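Local coordinates for ribonuclease P protein component 3 (Thermococcus kodakarensis KOD1, PDB 3WYZ), which probably serves as a protein subunit of ribonuclease P, the RNA-containing enzyme that matures tRNA by trimming the 5' ends of its precursors, at residues E22-A27 and V34-K39; I137-S142 and M160-L165; Q154-M159 and I196-E201; V171-T176 and N210-T215. All blocks are in the same frame, centred on the assembly; numbering follows the deposited sequence. Where two conformers were deposited one is given.

Interaction 1. Residues E22-A27 and V34-K39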
loop_
_atom_site.group_PDB
_atom_site.type_symbol
_atom_site.label_atom_id
_atom_site.label_comp_id
_atom_site.label_asym_id
_atom_site.label_seq_id
_atom_site.Cartn_x
_atom_site.Cartn_y
_atom_site.Cartn_z
ATOM N N GLU A 22 8.702 -16.401 1.909
ATOM C CA GLU A 22 9.846 -16.468 0.997
ATOM C C GLU A 22 10.090 -15.135 0.290
ATOM O O GLU A 22 11.231 -14.767 0.022
ATOM C CB GLU A 22 9.659 -17.578 -0.042
ATOM C CG GLU A 22 9.678 -18.981 0.542
ATOM C CD GLU A 22 9.678 -20.058 -0.528
ATOM O OE1 GLU A 22 10.434 -19.913 -1.517
ATOM O OE2 GLU A 22 8.925 -21.052 -0.380
ATOM N N ALA A 23 9.005 -14.430 -0.020
ATOM C CA ALA A 23 9.086 -13.098 -0.613
ATOM C C ALA A 23 9.786 -12.131 0.343
ATOM O O ALA A 23 10.630 -11.339 -0.072
ATOM C CB ALA A 23 7.688 -12.588 -0.953
ATOM N N HIS A 24 9.429 -12.217 1.622
ATOM C CA HIS A 24 10.024 -11.380 2.658
ATOM C C HIS A 24 11.529 -11.628 2.807
ATOM O O HIS A 24 12.309 -10.681 2.806
ATOM C CB HIS A 24 9.323 -11.621 3.994
ATOM C CG HIS A 24 9.727 -10.659 5.066
ATOM N ND1 HIS A 24 8.950 -9.577 5.422
ATOM C CD2 HIS A 24 10.822 -10.616 5.859
ATOM C CE1 HIS A 24 9.550 -8.913 6.392
ATOM N NE2 HIS A 24 10.691 -9.518 6.670
ATOM N N GLU A 25 11.924 -12.894 2.934
ATOM C CA GLU A 25 13.343 -13.248 3.070
ATOM C C GLU A 25 14.151 -12.829 1.840
ATOM O O GLU A 25 15.310 -12.423 1.958
ATOM C CB GLU A 25 13.514 -14.748 3.321
ATOM C CG GLU A 25 14.916 -15.158 3.797
ATOM C CD GLU A 25 15.881 -15.541 2.676
ATOM O OE1 GLU A 25 17.052 -15.872 2.985
ATOM O OE2 GLU A 25 15.480 -15.521 1.489
ATOM N N LEU A 26 13.537 -12.928 0.664
ATOM C CA LEU A 26 14.180 -12.519 -0.580
ATOM C C LEU A 26 14.338 -11.002 -0.660
ATOM O O LEU A 26 15.421 -10.501 -0.957
ATOM C CB LEU A 26 13.378 -13.040 -1.780
ATOM C CG LEU A 26 13.933 -12.748 -3.176
ATOM C CD1 LEU A 26 15.376 -13.215 -3.299
ATOM C CD2 LEU A 26 13.056 -13.398 -4.245
ATOM N N ALA A 27 13.256 -10.281 -0.380
ATOM C CA ALA A 27 13.258 -8.815 -0.417
ATOM C C ALA A 27 14.206 -8.172 0.599
ATOM O O ALA A 27 14.688 -7.059 0.374
ATOM C CB ALA A 27 11.846 -8.284 -0.204
ATOM N N VAL A 34 11.801 -4.105 5.232
ATOM C CA VAL A 34 10.716 -4.827 4.578
ATOM C C VAL A 34 9.567 -5.018 5.562
ATOM O O VAL A 34 9.742 -5.614 6.623
ATOM C CB VAL A 34 11.176 -6.195 4.028
ATOM C CG1 VAL A 34 10.042 -6.881 3.282
ATOM C CG2 VAL A 34 12.373 -6.028 3.104
ATOM N N VAL A 35 8.400 -4.491 5.205
ATOM C CA VAL A 35 7.197 -4.630 6.011
ATOM C C VAL A 35 6.419 -5.873 5.565
ATOM O O VAL A 35 6.088 -6.005 4.394
ATOM C CB VAL A 35 6.308 -3.379 5.876
ATOM C CG1 VAL A 35 5.028 -3.528 6.691
ATOM C CG2 VAL A 35 7.077 -2.125 6.291
ATOM N N PHE A 36 6.149 -6.784 6.496
ATOM C CA PHE A 36 5.321 -7.949 6.215
ATOM C C PHE A 36 3.848 -7.612 6.429
ATOM O O PHE A 36 3.455 -7.161 7.501
ATOM C CB PHE A 36 5.712 -9.135 7.097
ATOM C CG PHE A 36 4.916 -10.381 6.812
ATOM C CD1 PHE A 36 3.703 -10.610 7.456
ATOM C CD2 PHE A 36 5.372 -11.313 5.895
ATOM C CE1 PHE A 36 2.963 -11.749 7.189
ATOM C CE2 PHE A 36 4.639 -12.454 5.625
ATOM C CZ PHE A 36 3.434 -12.673 6.274
ATOM N N THR A 37 3.035 -7.838 5.404
ATOM C CA THR A 37 1.616 -7.516 5.454
ATOM C C THR A 37 0.772 -8.776 5.663
ATOM O O THR A 37 0.881 -9.743 4.904
ATOM C CB THR A 37 1.176 -6.814 4.156
ATOM O OG1 THR A 37 1.910 -5.588 4.003
ATOM C CG2 THR A 37 -0.316 -6.514 4.185
ATOM N N LYS A 38 -0.048 -8.766 6.709
ATOM C CA LYS A 38 -1.009 -9.834 6.944
ATOM C C LYS A 38 -2.325 -9.449 6.277
ATOM O O LYS A 38 -2.939 -8.444 6.631
ATOM C CB LYS A 38 -1.225 -10.051 8.442
ATOM C CG LYS A 38 -2.180 -11.188 8.777
ATOM C CD LYS A 38 -2.731 -11.057 10.189
ATOM C CE LYS A 38 -3.634 -12.230 10.550
ATOM N NZ LYS A 38 -4.863 -12.304 9.715
ATOM N N LYS A 39 -2.746 -10.249 5.306
ATOM C CA LYS A 39 -3.995 -10.017 4.599
ATOM C C LYS A 39 -5.153 -10.485 5.477
ATOM O O LYS A 39 -5.123 -11.596 6.010
ATOM C CB LYS A 39 -3.978 -10.757 3.263
ATOM C CG LYS A 39 -5.040 -10.301 2.277
ATOM C CD LYS A 39 -4.678 -10.719 0.860
ATOM C CE LYS A 39 -5.775 -10.360 -0.126
ATOM N NZ LYS A 39 -5.362 -10.606 -1.535
#
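The imidazole of His24 lies over Val34 and points its ND1 corner at Phe36, so that one flat ring touches both residues of the strand. Val34 CG1 sits beneath one face of the imidazole in a CH-pi contact, 4.0 Å from the ring centroid and 28° off the normal; the two side chains lie alongside each other, heading opposite ways. Chi1 of -171° swings the His24 ring away from its backbone N and toward the strand, bringing His24 CE1 to 3.3 Å from Val34 O. Phe36 meets it crosswise: Phe36 CB is 3.7 Å from His24 ND1, and this nitrogen stands at the edge of the phenyl ring, 4.0 Å from Phe36 CD2. ND1 is thereby buried among carbons and has no polar partner in the model, a cost that would probably favour a neutral imidazole. The second methyl of Val34 turns to the next helical turn, where CG2 is 4.0 Å from Ala27 CB; a branched residue thus serves two partners, and the small alanine leaves room for it. Beyond the pair, Tyr62 meets His24 edge-to-face and stacks on Phe36. The axes of segments 22-27 and 34-39 come within 9.0 Å and run nearly antiparallel, as expected for the first beta-alpha-beta unit of this TIM barrel-like fold, in which helix 21-30 links the parallel strands 14-18 and 33-41.

Interaction 2. Residues I137-S142 and M160-L165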
loop_
_atom_site.group_PDB
_atom_site.type_symbol
_atom_site.label_atom_id
_atom_site.label_comp_id
_atom_site.label_asym_id
_atom_site.label_seq_id
_atom_site.Cartn_x
_atom_site.Cartn_y
_atom_site.Cartn_z
ATOM N N ILE A 137 -1.014 6.818 -0.561
ATOM C CA ILE A 137 -1.511 5.954 -1.632
ATOM C C ILE A 137 -0.455 4.926 -1.992
ATOM O O ILE A 137 0.668 5.292 -2.322
ATOM C CB ILE A 137 -1.890 6.758 -2.889
ATOM C CG1 ILE A 137 -2.976 7.783 -2.554
ATOM C CG2 ILE A 137 -2.378 5.832 -4.003
ATOM C CD1 ILE A 137 -4.308 7.186 -2.129
ATOM N N GLY A 138 -0.841 3.650 -1.940
ATOM C CA GLY A 138 0.026 2.544 -2.322
ATOM C C GLY A 138 -0.134 2.129 -3.774
ATOM O O GLY A 138 -1.185 1.633 -4.173
ATOM N N PHE A 139 0.919 2.325 -4.558
ATOM C CA PHE A 139 0.948 1.900 -5.952
ATOM C C PHE A 139 1.515 0.494 -6.053
ATOM O O PHE A 139 2.736 0.314 -6.101
ATOM C CB PHE A 139 1.796 2.862 -6.793
ATOM C CG PHE A 139 1.174 4.210 -6.975
ATOM C CD1 PHE A 139 1.396 5.211 -6.059
ATOM C CD2 PHE A 139 0.367 4.470 -8.066
ATOM C CE1 PHE A 139 0.822 6.457 -6.221
ATOM C CE2 PHE A 139 -0.215 5.710 -8.238
ATOM C CZ PHE A 139 0.014 6.706 -7.315
ATOM N N SER A 140 0.622 -0.499 -6.082
ATOM C CA SER A 140 1.020 -1.904 -6.108
ATOM C C SER A 140 1.393 -2.326 -7.522
ATOM O O SER A 140 0.696 -2.005 -8.472
ATOM C CB SER A 140 -0.106 -2.799 -5.576
ATOM O OG SER A 140 -1.198 -2.844 -6.486
ATOM N N LEU A 141 2.493 -3.057 -7.649
ATOM C CA LEU A 141 2.901 -3.642 -8.921
ATOM C C LEU A 141 2.164 -4.961 -9.213
ATOM O O LEU A 141 2.103 -5.389 -10.363
ATOM C CB LEU A 141 4.414 -3.864 -8.916
ATOM C CG LEU A 141 5.079 -4.566 -10.099
ATOM C CD1 LEU A 141 4.785 -3.895 -11.437
ATOM C CD2 LEU A 141 6.577 -4.638 -9.864
ATOM N N SER A 142 1.595 -5.583 -8.177
ATOM C CA SER A 142 1.000 -6.924 -8.268
ATOM C C SER A 142 -0.001 -7.128 -9.417
ATOM O O SER A 142 0.104 -8.114 -10.141
ATOM C CB SER A 142 0.327 -7.308 -6.941
ATOM O OG SER A 142 0.164 -8.706 -6.860
ATOM N N MET A 160 -1.639 6.258 -13.776
ATOM C CA MET A 160 -1.282 7.587 -14.270
ATOM C C MET A 160 -2.247 8.658 -13.762
ATOM O O MET A 160 -1.806 9.717 -13.335
ATOM C CB MET A 160 -1.239 7.610 -15.800
ATOM C CG MET A 160 -0.064 6.849 -16.396
ATOM S SD MET A 160 -0.184 6.678 -18.188
ATOM C CE MET A 160 0.999 5.368 -18.511
ATOM N N LYS A 161 -3.550 8.384 -13.809
ATOM C CA LYS A 161 -4.559 9.341 -13.330
ATOM C C LYS A 161 -4.413 9.593 -11.828
ATOM O O LYS A 161 -4.488 10.734 -11.371
ATOM C CB LYS A 161 -5.989 8.859 -13.625
ATOM C CG LYS A 161 -6.345 8.759 -15.106
ATOM C CD LYS A 161 -7.813 9.090 -15.362
ATOM C CE LYS A 161 -8.320 8.510 -16.680
ATOM N NZ LYS A 161 -9.542 9.212 -17.180
ATOM N N THR A 162 -4.212 8.521 -11.069
ATOM C CA THR A 162 -4.037 8.616 -9.631
ATOM C C THR A 162 -2.742 9.349 -9.272
ATOM O O THR A 162 -2.719 10.156 -8.343
ATOM C CB THR A 162 -4.040 7.226 -8.977
ATOM O OG1 THR A 162 -5.272 6.555 -9.282
ATOM C CG2 THR A 162 -3.895 7.332 -7.485
ATOM N N TRP A 163 -1.666 9.067 -9.998
ATOM C CA TRP A 163 -0.398 9.755 -9.754
ATOM C C TRP A 163 -0.538 11.267 -9.956
ATOM O O TRP A 163 -0.081 12.042 -9.132
ATOM C CB TRP A 163 0.715 9.204 -10.651
ATOM C CG TRP A 163 1.888 10.138 -10.783
ATOM C CD1 TRP A 163 2.349 10.709 -11.924
ATOM C CD2 TRP A 163 2.720 10.633 -9.721
ATOM N NE1 TRP A 163 3.428 11.520 -11.651
ATOM C CE2 TRP A 163 3.672 11.496 -10.305
ATOM C CE3 TRP A 163 2.742 10.436 -8.336
ATOM C CZ2 TRP A 163 4.655 12.153 -9.556
ATOM C CZ3 TRP A 163 3.722 11.094 -7.585
ATOM C CH2 TRP A 163 4.662 11.948 -8.204
ATOM N N GLN A 164 -1.176 11.677 -11.048
ATOM C CA GLN A 164 -1.335 13.097 -11.373
ATOM C C GLN A 164 -2.100 13.840 -10.278
ATOM O O GLN A 164 -1.809 14.987 -9.977
ATOM C CB GLN A 164 -2.063 13.261 -12.714
ATOM C CG GLN A 164 -1.251 12.827 -13.931
ATOM C CD GLN A 164 -2.099 12.683 -15.189
ATOM O OE1 GLN A 164 -2.951 13.519 -15.473
ATOM N NE2 GLN A 164 -1.863 11.622 -15.948
ATOM N N LEU A 165 -3.098 13.166 -9.702
ATOM C CA LEU A 165 -3.881 13.705 -8.586
ATOM C C LEU A 165 -3.057 13.732 -7.302
ATOM O O LEU A 165 -2.984 14.756 -6.636
ATOM C CB LEU A 165 -5.152 12.874 -8.362
ATOM C CG LEU A 165 -6.281 13.120 -9.364
ATOM C CD1 LEU A 165 -7.326 12.012 -9.301
ATOM C CD2 LEU A 165 -6.919 14.477 -9.120
#
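Two first torsions set up the meeting of Phe139 with Thr162. In Phe139, CG stands opposite the carbonyl carbon (chi1 -70°), which sends the ring out from the strand to the helix; in Thr162, chi1 of -58° sets OG1 opposite the carbonyl carbon, where it bonds to Phe158 O one turn earlier, and the methyl opposite the backbone N, facing the strand. Threonine suits this place because its hydroxyl is satisfied by its own helix while its methyl packs. Phe139 CZ reaches 4.0 Å from Thr162 CG2, the two side chains lying alongside each other and pointing in opposite senses. The same CZ touches the next residue near its backbone, 3.9 Å from Trp163 CA and 4.2 Å from Trp163 CB, so the far end of the phenyl ring fits obliquely against the helix surface. Ile137 adds a smaller contact, its CG2 being 4.1 Å from Thr162 CG2. An alanine at Phe139 would probably deprive the Thr162 methyl and the Trp163 backbone of the ring they rest on. The axes of segments 137-140 and 160-165 stay 10.6 Å apart. Around the ring, Trp114 meets Phe139 with planes inclined, while Arg173 and Ile175 of strand 173-176 also touch it. Strand 136-140 lies between strands 109-111 and 173-176 in the parallel sheet, and helix 149-168 packs on it between helix 124-133, which Leu165 touches, and helix 188-198, reached by Trp163.

Interaction 3. Residues Q154-M159 and I196-E201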
loop_
_atom_site.group_PDB
_atom_site.type_symbol
_atom_site.label_atom_id
_atom_site.label_comp_id
_atom_site.label_asym_id
_atom_site.label_seq_id
_atom_site.Cartn_x
_atom_site.Cartn_y
_atom_site.Cartn_z
ATOM N N GLN A 154 -4.945 -0.803 -19.137
ATOM C CA GLN A 154 -6.042 -0.225 -18.354
ATOM C C GLN A 154 -5.540 0.170 -16.967
ATOM O O GLN A 154 -5.815 1.269 -16.485
ATOM C CB GLN A 154 -7.210 -1.203 -18.196
ATOM C CG GLN A 154 -7.707 -1.872 -19.470
ATOM C CD GLN A 154 -7.794 -0.931 -20.654
ATOM O OE1 GLN A 154 -7.088 -1.103 -21.666
ATOM N NE2 GLN A 154 -8.662 0.068 -20.544
ATOM N N ILE A 155 -4.808 -0.740 -16.331
ATOM C CA ILE A 155 -4.220 -0.495 -15.013
ATOM C C ILE A 155 -3.249 0.689 -15.060
ATOM O O ILE A 155 -3.319 1.575 -14.217
ATOM C CB ILE A 155 -3.473 -1.739 -14.473
ATOM C CG1 ILE A 155 -4.427 -2.936 -14.262
ATOM C CG2 ILE A 155 -2.763 -1.416 -13.165
ATOM C CD1 ILE A 155 -5.398 -2.796 -13.104
ATOM N N LEU A 156 -2.355 0.701 -16.046
ATOM C CA LEU A 156 -1.368 1.782 -16.174
ATOM C C LEU A 156 -2.036 3.145 -16.335
ATOM O O LEU A 156 -1.575 4.128 -15.737
ATOM C CB LEU A 156 -0.407 1.532 -17.338
ATOM C CG LEU A 156 0.657 0.458 -17.087
ATOM C CD1 LEU A 156 1.274 -0.031 -18.393
ATOM C CD2 LEU A 156 1.741 0.955 -16.143
ATOM N N ARG A 157 -3.117 3.206 -17.120
ATOM C CA ARG A 157 -3.883 4.450 -17.257
ATOM C C ARG A 157 -4.418 4.929 -15.909
ATOM O O ARG A 157 -4.338 6.116 -15.601
ATOM C CB ARG A 157 -5.039 4.311 -18.265
ATOM C CG ARG A 157 -4.593 4.380 -19.719
ATOM C CD ARG A 157 -5.739 4.560 -20.716
ATOM N NE ARG A 157 -6.915 3.716 -20.446
ATOM C CZ ARG A 157 -7.991 4.092 -19.750
ATOM N NH1 ARG A 157 -8.993 3.239 -19.581
ATOM N NH2 ARG A 157 -8.083 5.306 -19.213
ATOM N N PHE A 158 -4.953 4.006 -15.113
ATOM C CA PHE A 158 -5.519 4.348 -13.807
ATOM C C PHE A 158 -4.443 4.830 -12.851
ATOM O O PHE A 158 -4.664 5.759 -12.077
ATOM C CB PHE A 158 -6.259 3.155 -13.175
ATOM C CG PHE A 158 -7.337 2.561 -14.048
ATOM C CD1 PHE A 158 -8.071 3.348 -14.927
ATOM C CD2 PHE A 158 -7.623 1.206 -13.973
ATOM C CE1 PHE A 158 -9.062 2.790 -15.719
ATOM C CE2 PHE A 158 -8.605 0.642 -14.762
ATOM C CZ PHE A 158 -9.329 1.431 -15.634
ATOM N N MET A 159 -3.286 4.179 -12.900
ATOM C CA MET A 159 -2.144 4.575 -12.088
ATOM C C MET A 159 -1.623 5.955 -12.480
ATOM O O MET A 159 -1.214 6.725 -11.615
ATOM C CB MET A 159 -1.023 3.554 -12.212
ATOM C CG MET A 159 -1.314 2.246 -11.504
ATOM S SD MET A 159 0.067 1.102 -11.639
ATOM C CE MET A 159 -0.584 -0.321 -10.778
ATOM N N ILE A 196 8.347 5.648 -13.075
ATOM C CA ILE A 196 8.650 6.371 -14.310
ATOM C C ILE A 196 7.610 6.071 -15.398
ATOM O O ILE A 196 7.185 6.984 -16.105
ATOM C CB ILE A 196 10.068 6.046 -14.837
ATOM C CG1 ILE A 196 11.136 6.520 -13.844
ATOM C CG2 ILE A 196 10.308 6.694 -16.198
ATOM C CD1 ILE A 196 12.459 5.796 -13.985
ATOM N N ASN A 197 7.194 4.810 -15.521
ATOM C CA ASN A 197 6.128 4.434 -16.467
ATOM C C ASN A 197 4.823 5.177 -16.215
ATOM O O ASN A 197 4.113 5.532 -17.150
ATOM C CB ASN A 197 5.839 2.932 -16.402
ATOM C CG ASN A 197 6.915 2.094 -17.057
ATOM O OD1 ASN A 197 8.002 2.579 -17.371
ATOM N ND2 ASN A 197 6.615 0.816 -17.261
ATOM N N ILE A 198 4.510 5.379 -14.940
ATOM C CA ILE A 198 3.291 6.056 -14.512
ATOM C C ILE A 198 3.408 7.572 -14.652
ATOM O O ILE A 198 2.409 8.278 -14.572
ATOM C CB ILE A 198 2.949 5.654 -13.051
ATOM C CG1 ILE A 198 2.671 4.151 -12.970
ATOM C CG2 ILE A 198 1.754 6.412 -12.505
ATOM C CD1 ILE A 198 1.718 3.639 -14.017
ATOM N N GLY A 199 4.622 8.075 -14.857
ATOM C CA GLY A 199 4.844 9.502 -15.090
ATOM C C GLY A 199 5.625 10.233 -14.017
ATOM O O GLY A 199 5.664 11.465 -14.021
ATOM N N MET A 200 6.241 9.487 -13.099
ATOM C CA MET A 200 7.060 10.081 -12.054
ATOM C C MET A 200 8.423 10.476 -12.615
ATOM O O MET A 200 8.935 9.842 -13.530
ATOM C CB MET A 200 7.238 9.100 -10.892
ATOM C CG MET A 200 5.932 8.600 -10.294
ATOM S SD MET A 200 6.183 7.597 -8.821
ATOM C CE MET A 200 6.686 8.879 -7.693
ATOM N N GLU A 201 9.003 11.532 -12.065
ATOM C CA GLU A 201 10.375 11.890 -12.393
ATOM C C GLU A 201 11.271 10.987 -11.551
ATOM O O GLU A 201 10.800 10.316 -10.624
ATOM C CB GLU A 201 10.664 13.366 -12.085
ATOM C CG GLU A 201 9.759 14.365 -12.803
ATOM C CD GLU A 201 9.931 14.383 -14.316
ATOM O OE1 GLU A 201 10.918 13.814 -14.832
ATOM O OE2 GLU A 201 9.070 14.986 -14.997
#
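Met159, which receives Ile198 on its beta carbon, is itself fixed by a helical bond from Met159 N to Ile155 O of 2.9 Å, the shortest polar bond within these segments. Contact between the segments is made mainly by apolar side chains, with one methyl set against a backbone carbonyl. Ile198 works with both branches. Its longer one, with CG1 opposite the carbonyl carbon (chi1 -63°), puts CD1 between two side chains of the neighbouring helix, 3.3 Å from Met159 CB and 3.4 Å from Leu156 CD2. Met159 SD lies alongside, 3.8 Å from the same Ile198 CD1, since the extended thioether chain leads past the isoleucine. The other branch, CG2, is modelled 3.1 Å from Met159 O. Separations this short may partly reflect coordinate error, so their exact closeness is doubtful. A beta-branched residue suits this place because it can fill the groove between two side chains while also covering the carbonyl. Gly199 is the first residue after the helix to leave helical angles, with positive phi (114°) in a Schellman motif; a side chain there would run into the carbonyl oxygen of the residue before. Gly199 N bonds back to Ile196 O at 3.1 Å. Glu201 occupies the N-cap position of helix 202-209, its N bonded to Glu204 OE1. Helix 188-198 thus leans its C-terminal end on helix 149-168, where Trp163 also touches Ile198, Trp114 packs on Met159, and Leu144 of helix 142-145 touches Leu156.

Interaction 4. Residues V171-T176 and N210-T215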
loop_
_atom_site.group_PDB
_atom_site.type_symbol
_atom_site.label_atom_id
_atom_site.label_comp_id
_atom_site.label_asym_id
_atom_site.label_seq_id
_atom_site.Cartn_x
_atom_site.Cartn_y
_atom_site.Cartn_z
ATOM N N VAL A 171 -0.188 14.310 -1.903
ATOM C CA VAL A 171 -0.601 13.187 -1.065
ATOM C C VAL A 171 0.612 12.280 -0.891
ATOM O O VAL A 171 1.346 12.061 -1.853
ATOM C CB VAL A 171 -1.746 12.369 -1.704
ATOM C CG1 VAL A 171 -2.207 11.260 -0.762
ATOM C CG2 VAL A 171 -2.917 13.264 -2.069
ATOM N N PRO A 172 0.842 11.762 0.328
ATOM C CA PRO A 172 1.944 10.806 0.470
ATOM C C PRO A 172 1.703 9.564 -0.380
ATOM O O PRO A 172 0.553 9.224 -0.656
ATOM C CB PRO A 172 1.922 10.450 1.963
ATOM C CG PRO A 172 1.181 11.572 2.628
ATOM C CD PRO A 172 0.180 12.049 1.616
ATOM N N ARG A 173 2.775 8.897 -0.796
ATOM C CA ARG A 173 2.649 7.700 -1.622
ATOM C C ARG A 173 3.889 6.832 -1.557
ATOM O O ARG A 173 4.951 7.272 -1.139
ATOM C CB ARG A 173 2.357 8.064 -3.078
ATOM C CG ARG A 173 3.472 8.831 -3.785
ATOM C CD ARG A 173 3.493 10.289 -3.350
ATOM N NE ARG A 173 4.455 11.081 -4.095
ATOM C CZ ARG A 173 4.500 12.411 -4.098
ATOM N NH1 ARG A 173 3.631 13.135 -3.384
ATOM N NH2 ARG A 173 5.429 13.020 -4.828
ATOM N N PHE A 174 3.731 5.587 -1.977
ATOM C CA PHE A 174 4.854 4.685 -2.136
ATOM C C PHE A 174 4.571 3.667 -3.229
ATOM O O PHE A 174 3.408 3.381 -3.528
ATOM C CB PHE A 174 5.173 3.981 -0.814
ATOM C CG PHE A 174 4.003 3.267 -0.197
ATOM C CD1 PHE A 174 3.708 1.958 -0.542
ATOM C CD2 PHE A 174 3.220 3.892 0.758
ATOM C CE1 PHE A 174 2.642 1.295 0.038
ATOM C CE2 PHE A 174 2.154 3.233 1.344
ATOM C CZ PHE A 174 1.861 1.936 0.977
ATOM N N ILE A 175 5.641 3.153 -3.834
ATOM C CA ILE A 175 5.544 2.052 -4.777
ATOM C C ILE A 175 5.830 0.766 -4.016
ATOM O O ILE A 175 6.749 0.722 -3.196
ATOM C CB ILE A 175 6.561 2.167 -5.934
ATOM C CG1 ILE A 175 6.500 3.546 -6.611
ATOM C CG2 ILE A 175 6.344 1.046 -6.944
ATOM C CD1 ILE A 175 5.153 3.922 -7.179
ATOM N N THR A 176 5.060 -0.282 -4.306
ATOM C CA THR A 176 5.273 -1.576 -3.675
ATOM C C THR A 176 4.902 -2.737 -4.590
ATOM O O THR A 176 4.094 -2.591 -5.495
ATOM C CB THR A 176 4.507 -1.690 -2.341
ATOM O OG1 THR A 176 4.754 -2.973 -1.760
ATOM C CG2 THR A 176 3.001 -1.494 -2.538
ATOM N N ASN A 210 11.928 5.751 -0.594
ATOM C CA ASN A 210 12.874 6.235 0.408
ATOM C C ASN A 210 12.171 7.136 1.420
ATOM O O ASN A 210 11.861 6.707 2.541
ATOM C CB ASN A 210 14.033 6.956 -0.300
ATOM C CG ASN A 210 15.141 7.391 0.646
ATOM O OD1 ASN A 210 14.950 7.510 1.857
ATOM N ND2 ASN A 210 16.320 7.634 0.084
ATOM N N PHE A 211 11.877 8.364 1.010
ATOM C CA PHE A 211 11.406 9.396 1.931
ATOM C C PHE A 211 10.017 9.130 2.506
ATOM O O PHE A 211 9.807 9.281 3.707
ATOM C CB PHE A 211 11.436 10.759 1.237
ATOM C CG PHE A 211 10.858 11.862 2.061
ATOM C CD1 PHE A 211 11.565 12.383 3.137
ATOM C CD2 PHE A 211 9.603 12.379 1.768
ATOM C CE1 PHE A 211 11.032 13.403 3.908
ATOM C CE2 PHE A 211 9.066 13.397 2.534
ATOM C CZ PHE A 211 9.779 13.908 3.608
ATOM N N TYR A 212 9.069 8.751 1.657
ATOM C CA TYR A 212 7.685 8.574 2.102
ATOM C C TYR A 212 7.458 7.350 2.985
ATOM O O TYR A 212 6.687 7.431 3.937
ATOM C CB TYR A 212 6.723 8.572 0.914
ATOM C CG TYR A 212 6.541 9.947 0.315
ATOM C CD1 TYR A 212 5.824 10.929 0.990
ATOM C CD2 TYR A 212 7.110 10.274 -0.908
ATOM C CE1 TYR A 212 5.664 12.191 0.452
ATOM C CE2 TYR A 212 6.964 11.538 -1.448
ATOM C CZ TYR A 212 6.239 12.491 -0.769
ATOM O OH TYR A 212 6.090 13.746 -1.314
ATOM N N PRO A 213 8.103 6.213 2.673
ATOM C CA PRO A 213 8.066 5.089 3.607
ATOM C C PRO A 213 8.661 5.425 4.985
ATOM O O PRO A 213 8.135 4.975 6.007
ATOM C CB PRO A 213 8.901 4.029 2.893
ATOM C CG PRO A 213 8.680 4.308 1.450
ATOM C CD PRO A 213 8.644 5.807 1.363
ATOM N N ARG A 214 9.736 6.215 5.008
ATOM C CA ARG A 214 10.350 6.678 6.264
ATOM C C ARG A 214 9.390 7.488 7.144
ATOM O O ARG A 214 9.505 7.483 8.368
ATOM C CB ARG A 214 11.594 7.521 5.975
ATOM C CG ARG A 214 12.840 6.722 5.609
ATOM C CD ARG A 214 13.869 7.590 4.881
ATOM N NE ARG A 214 14.040 8.904 5.509
ATOM C CZ ARG A 214 14.540 9.986 4.908
ATOM N NH1 ARG A 214 14.951 9.950 3.643
ATOM N NH2 ARG A 214 14.635 11.123 5.588
ATOM N N THR A 215 8.451 8.185 6.516
ATOM C CA THR A 215 7.425 8.958 7.222
ATOM C C THR A 215 6.400 8.081 7.954
ATOM O O THR A 215 5.674 8.570 8.821
ATOM C CB THR A 215 6.707 9.896 6.220
ATOM O OG1 THR A 215 7.676 10.774 5.633
ATOM C CG2 THR A 215 5.617 10.731 6.879
#
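Apolar contacts join Pro172 and Phe174 to the helix: Pro172 CB lies 4.0 Å from Tyr212 CD1, and Phe174 CB meets Pro213 CG at 4.2 Å. Prolines fit here as compact, rigid surfaces. Between them Arg173 O is only 3.0 Å from Tyr212 CB. On the ring face opposite Arg173 N, Phe211 CD2 stands 3.9 Å above the Tyr212 plane. In this TIM barrel-like fold, helix 211-217 packs against both outermost strands of the parallel sheet, Pro213 touching Phe174 of strand 173-176 as well as Val14 and Met16 of strand 14-18. The polar contacts centre on the guanidinium of Arg173. Its CG sits between backbone N and carbonyl carbon (chi1 64°) and the chain bends at chi2, bringing the end back to Tyr212, with guanidinium and phenol planes 29° apart. Tyr212 OH sits over a guanidinium face, 3.3 Å from Arg173 NH1, too poorly angled for a hydrogen bond. Instead Arg173 NH1 donates almost straight (169°) to Val171 O at 3.0 Å, within the guanidinium plane but above the carbonyl plane, holding the group beneath the hydroxyl. A leucine replacing Arg173 would probably leave Val171 O without this donor and the Tyr212 hydroxyl without its flat partner.

All four contacts are buried, but at different distances from the chain's centre: the centres of interactions 2 and 4 lie about 10 and 9 Å from it, that of interaction 1 about 13 Å and that of interaction 3 about 16 Å. Interactions 1, 2 and 4 pack helices on one parallel sheet, whereas interaction 3 joins two helices on its outer layer. Interactions 2 and 3 share helix 149-168 and touch, with Trp163 NE1 probably bonded to Gly199 O. Interactions 2 and 4 use adjacent strands, bridged by probable backbone bonds. Interaction 3 rests chiefly on leucine, isoleucine and methionine side chains; interactions 1 and 4 instead bring a polar side chain, His24 or Arg173, into the interface. Interaction 1 touches none of the others.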